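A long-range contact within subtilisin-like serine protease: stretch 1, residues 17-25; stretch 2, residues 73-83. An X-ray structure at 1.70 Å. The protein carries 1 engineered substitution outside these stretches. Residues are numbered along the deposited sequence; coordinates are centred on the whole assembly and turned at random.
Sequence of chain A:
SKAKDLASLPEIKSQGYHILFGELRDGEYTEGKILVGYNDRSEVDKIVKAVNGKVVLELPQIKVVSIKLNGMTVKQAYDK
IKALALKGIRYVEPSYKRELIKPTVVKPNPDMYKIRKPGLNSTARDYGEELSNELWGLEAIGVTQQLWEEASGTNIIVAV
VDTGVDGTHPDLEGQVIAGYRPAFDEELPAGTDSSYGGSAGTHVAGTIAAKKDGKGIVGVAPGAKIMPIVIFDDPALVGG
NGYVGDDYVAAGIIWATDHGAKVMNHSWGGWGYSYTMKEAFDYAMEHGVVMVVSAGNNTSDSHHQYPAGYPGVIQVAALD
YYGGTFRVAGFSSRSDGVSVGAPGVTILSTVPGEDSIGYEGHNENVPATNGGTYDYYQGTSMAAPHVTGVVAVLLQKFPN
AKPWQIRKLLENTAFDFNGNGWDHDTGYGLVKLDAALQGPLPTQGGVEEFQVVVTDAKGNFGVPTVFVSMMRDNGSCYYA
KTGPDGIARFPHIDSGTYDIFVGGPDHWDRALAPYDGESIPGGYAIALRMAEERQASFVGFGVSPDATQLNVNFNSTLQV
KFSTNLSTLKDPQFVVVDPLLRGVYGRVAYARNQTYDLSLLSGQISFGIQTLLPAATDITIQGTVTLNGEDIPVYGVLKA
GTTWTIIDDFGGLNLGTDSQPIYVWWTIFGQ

Stretch 1 17-25: YHILFGELR
Stretch 2 (73-83) TVKQAYDKIKA

How is the helix of stretch 2 started, and what does it face? Thr 73 (chi1 p) is the N-cap: its OG1 accepts from Gln 76 N at 3.1 Å, while Thr 73 N donates to Gln 76 OE1 at 2.9 Å. From Val 74 to Asp 79 phi/psi stay near -60/-40; Lys 80 (-77/-20) and Ile 81 (-99/-37) drift from it. Backbone bonds such as Tyr 78 N to Val 74 O (2.8 Å) hold the helix. Stretch 1 is extended, without regular structure, phi -56 to -127 and psi 110 to 166. It runs antiparallel to the helix: the CA atoms of Leu 24 and Lys 75 lie 7.9 Å apart, those of Phe 21 and Tyr 78 7.8 Å.

What does the first turn offer Leu 24? Val 74 (chi1 t) points toward stretch 1, its CG1 4.0 Å from Leu 24 CD1, an apolar contact. Lys 75 (chi1 to chi3 t, chi4 p) points sideways, and Leu 24 CD2 lies 4.2 Å from Lys 75 CB, against the aliphatic base of the lysine. Leu 24 itself has chi1 -100° and chi2 39°.

Why is Tyr 78 central? With chi1 -82° and chi2 20°, it reaches Gly 22, where its OH donates a hydrogen bond to Gly 22 O at 2.8 Å, satisfying a buried carbonyl. Leu 24 CD1 packs 3.5 Å from Tyr 78 CE2. Phe 21 (chi1 -78°, chi2 112°) sets CD2 over one face of the tyrosine ring, 3.6 Å from Tyr 78 CD1; the centroids are 4.3 Å apart, the planes at 33°.

How does the contact finish? Ile 81 (chi1 m, chi2 t) brings CG2 to 3.9 Å from Phe 21 CZ, an apolar contact. Phe 21 CE1 lies 3.8 Å from Lys 82 CB, but Lys 82 (chi1 p, then t throughout) leads its end away, and its NZ forms a salt bridge with Asp 79 OD1 at 2.7 Å. His 18 (chi1 t, chi2 -149°) points sideways at CB, but its end comes nearer: NE2 donates to Lys 82 O at 3.3 Å and 161°, the imidazole N-H meeting the carbonyl near the ring plane.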

# COMPACT_ATOMS: atom_id res chain seq x y z
N TYR A 17 2.88 15.07 -16.94
CA TYR A 17 3.18 15.51 -15.58
C TYR A 17 4.49 14.95 -15.04
O TYR A 17 5.06 14.03 -15.61
CB TYR A 17 2.01 15.17 -14.63
CG TYR A 17 0.74 15.86 -15.06
CD1 TYR A 17 -0.19 15.21 -15.89
CD2 TYR A 17 0.52 17.20 -14.74
CE1 TYR A 17 -1.30 15.90 -16.39
CE2 TYR A 17 -0.59 17.89 -15.24
CZ TYR A 17 -1.48 17.24 -16.07
OH TYR A 17 -2.54 17.93 -16.61
N HIS A 18 4.94 15.55 -13.94
CA HIS A 18 6.19 15.22 -13.25
C HIS A 18 6.27 13.74 -12.84
O HIS A 18 5.26 13.05 -12.74
CB HIS A 18 6.32 16.10 -12.01
CG HIS A 18 7.70 16.17 -11.43
ND1 HIS A 18 7.93 16.34 -10.08
CD2 HIS A 18 8.92 16.14 -12.02
CE1 HIS A 18 9.23 16.42 -9.86
NE2 HIS A 18 9.85 16.30 -11.02
N ILE A 19 7.50 13.28 -12.62
CA ILE A 19 7.72 11.91 -12.21
C ILE A 19 7.07 11.72 -10.83
O ILE A 19 7.05 12.64 -10.01
CB ILE A 19 9.24 11.62 -12.17
CG1 ILE A 19 9.51 10.18 -11.70
CG2 ILE A 19 9.92 12.61 -11.28
CD1 ILE A 19 9.57 10.03 -10.21
N LEU A 20 6.53 10.53 -10.59
CA LEU A 20 5.85 10.23 -9.34
C LEU A 20 6.84 9.82 -8.25
O LEU A 20 7.44 8.75 -8.31
CB LEU A 20 4.84 9.10 -9.57
CG LEU A 20 3.66 8.97 -8.60
CD1 LEU A 20 2.74 7.84 -9.09
CD2 LEU A 20 4.14 8.69 -7.21
N PHE A 21 7.03 10.69 -7.26
CA PHE A 21 7.92 10.40 -6.15
C PHE A 21 7.12 10.02 -4.92
O PHE A 21 6.11 10.65 -4.62
CB PHE A 21 8.78 11.62 -5.79
CG PHE A 21 9.93 11.86 -6.71
CD1 PHE A 21 9.94 12.98 -7.54
CD2 PHE A 21 11.02 11.01 -6.70
CE1 PHE A 21 11.05 13.25 -8.36
CE2 PHE A 21 12.13 11.27 -7.51
CZ PHE A 21 12.14 12.40 -8.34
N GLY A 22 7.57 8.99 -4.20
CA GLY A 22 6.87 8.59 -3.00
C GLY A 22 7.04 9.64 -1.92
O GLY A 22 8.13 10.19 -1.75
N GLU A 23 5.98 9.91 -1.17
CA GLU A 23 6.04 10.92 -0.12
C GLU A 23 7.07 10.58 0.93
O GLU A 23 7.16 9.44 1.39
CB GLU A 23 4.67 11.09 0.55
CG GLU A 23 4.68 12.11 1.68
CD GLU A 23 3.31 12.36 2.29
OE1 GLU A 23 3.22 13.16 3.24
OE2 GLU A 23 2.33 11.74 1.83
N LEU A 24 7.86 11.59 1.31
CA LEU A 24 8.91 11.44 2.32
C LEU A 24 8.44 12.01 3.65
O LEU A 24 8.10 13.19 3.74
CB LEU A 24 10.17 12.17 1.85
CG LEU A 24 11.30 11.34 1.23
CD1 LEU A 24 10.77 10.25 0.34
CD2 LEU A 24 12.26 12.26 0.49
N ARG A 25 8.42 11.16 4.67
CA ARG A 25 7.99 11.53 6.02
C ARG A 25 9.08 11.15 7.01
O ARG A 25 9.47 9.99 7.07
CB ARG A 25 6.71 10.76 6.36
CG ARG A 25 6.02 11.20 7.62
CD ARG A 25 5.20 12.43 7.33
NE ARG A 25 3.88 12.35 7.95
CZ ARG A 25 2.74 12.62 7.33
NH1 ARG A 25 2.76 12.99 6.05
NH2 ARG A 25 1.60 12.53 7.98
N THR A 73 21.36 10.21 0.67
CA THR A 73 20.06 9.99 1.30
C THR A 73 19.00 9.90 0.21
O THR A 73 19.24 10.25 -0.94
CB THR A 73 19.66 11.16 2.23
OG1 THR A 73 19.45 12.34 1.44
CG2 THR A 73 20.75 11.44 3.25
N VAL A 74 17.82 9.43 0.58
CA VAL A 74 16.73 9.32 -0.38
C VAL A 74 16.44 10.71 -0.94
O VAL A 74 16.28 10.88 -2.14
CB VAL A 74 15.46 8.75 0.29
CG1 VAL A 74 14.30 8.79 -0.70
CG2 VAL A 74 15.72 7.32 0.78
N LYS A 75 16.40 11.71 -0.06
CA LYS A 75 16.11 13.07 -0.49
C LYS A 75 17.13 13.53 -1.52
O LYS A 75 16.77 14.13 -2.54
CB LYS A 75 16.09 14.01 0.72
CG LYS A 75 15.49 15.38 0.43
CD LYS A 75 15.49 16.22 1.70
CE LYS A 75 15.09 17.66 1.42
NZ LYS A 75 13.72 17.74 0.85
N GLN A 76 18.40 13.24 -1.28
CA GLN A 76 19.43 13.63 -2.22
C GLN A 76 19.27 12.87 -3.54
O GLN A 76 19.54 13.42 -4.62
CB GLN A 76 20.81 13.35 -1.62
CG GLN A 76 21.13 14.19 -0.40
CD GLN A 76 22.48 13.86 0.19
OE1 GLN A 76 22.86 12.69 0.25
NE2 GLN A 76 23.20 14.88 0.65
N ALA A 77 18.83 11.61 -3.47
CA ALA A 77 18.62 10.84 -4.70
C ALA A 77 17.48 11.47 -5.49
O ALA A 77 17.52 11.56 -6.72
CB ALA A 77 18.28 9.36 -4.36
N TYR A 78 16.44 11.90 -4.78
CA TYR A 78 15.33 12.57 -5.46
C TYR A 78 15.87 13.82 -6.19
O TYR A 78 15.49 14.10 -7.32
CB TYR A 78 14.27 13.01 -4.46
CG TYR A 78 13.28 11.96 -4.01
CD1 TYR A 78 13.55 10.59 -4.15
CD2 TYR A 78 12.08 12.34 -3.43
CE1 TYR A 78 12.62 9.62 -3.72
CE2 TYR A 78 11.15 11.39 -2.99
CZ TYR A 78 11.42 10.03 -3.14
OH TYR A 78 10.47 9.10 -2.72
N ASP A 79 16.75 14.57 -5.53
CA ASP A 79 17.29 15.77 -6.16
C ASP A 79 18.05 15.45 -7.44
O ASP A 79 18.03 16.24 -8.39
CB ASP A 79 18.21 16.54 -5.21
CG ASP A 79 17.45 17.20 -4.06
OD1 ASP A 79 16.27 17.59 -4.25
OD2 ASP A 79 18.04 17.34 -2.97
N LYS A 80 18.72 14.30 -7.48
CA LYS A 80 19.48 13.90 -8.66
C LYS A 80 18.59 13.36 -9.78
O LYS A 80 19.00 13.32 -10.94
CB LYS A 80 20.48 12.80 -8.30
CG LYS A 80 21.68 13.26 -7.49
CD LYS A 80 22.72 13.88 -8.40
CE LYS A 80 24.01 14.13 -7.64
NZ LYS A 80 25.14 14.42 -8.57
N ILE A 81 17.38 12.95 -9.43
CA ILE A 81 16.44 12.36 -10.36
C ILE A 81 15.37 13.29 -10.91
O ILE A 81 15.00 13.21 -12.08
CB ILE A 81 15.70 11.16 -9.69
CG1 ILE A 81 16.70 10.10 -9.21
CG2 ILE A 81 14.69 10.55 -10.67
CD1 ILE A 81 16.07 9.02 -8.31
N LYS A 82 14.89 14.19 -10.05
CA LYS A 82 13.80 15.10 -10.38
C LYS A 82 13.91 15.94 -11.63
O LYS A 82 12.89 16.33 -12.20
CB LYS A 82 13.49 16.01 -9.19
CG LYS A 82 14.45 17.17 -9.00
CD LYS A 82 14.26 17.78 -7.63
CE LYS A 82 15.21 18.95 -7.42
NZ LYS A 82 15.26 19.42 -6.01
N ALA A 83 15.13 16.21 -12.07
CA ALA A 83 15.31 17.02 -13.27
C ALA A 83 15.88 16.24 -14.45
O ALA A 83 16.34 16.83 -15.42
CB ALA A 83 16.21 18.24 -12.95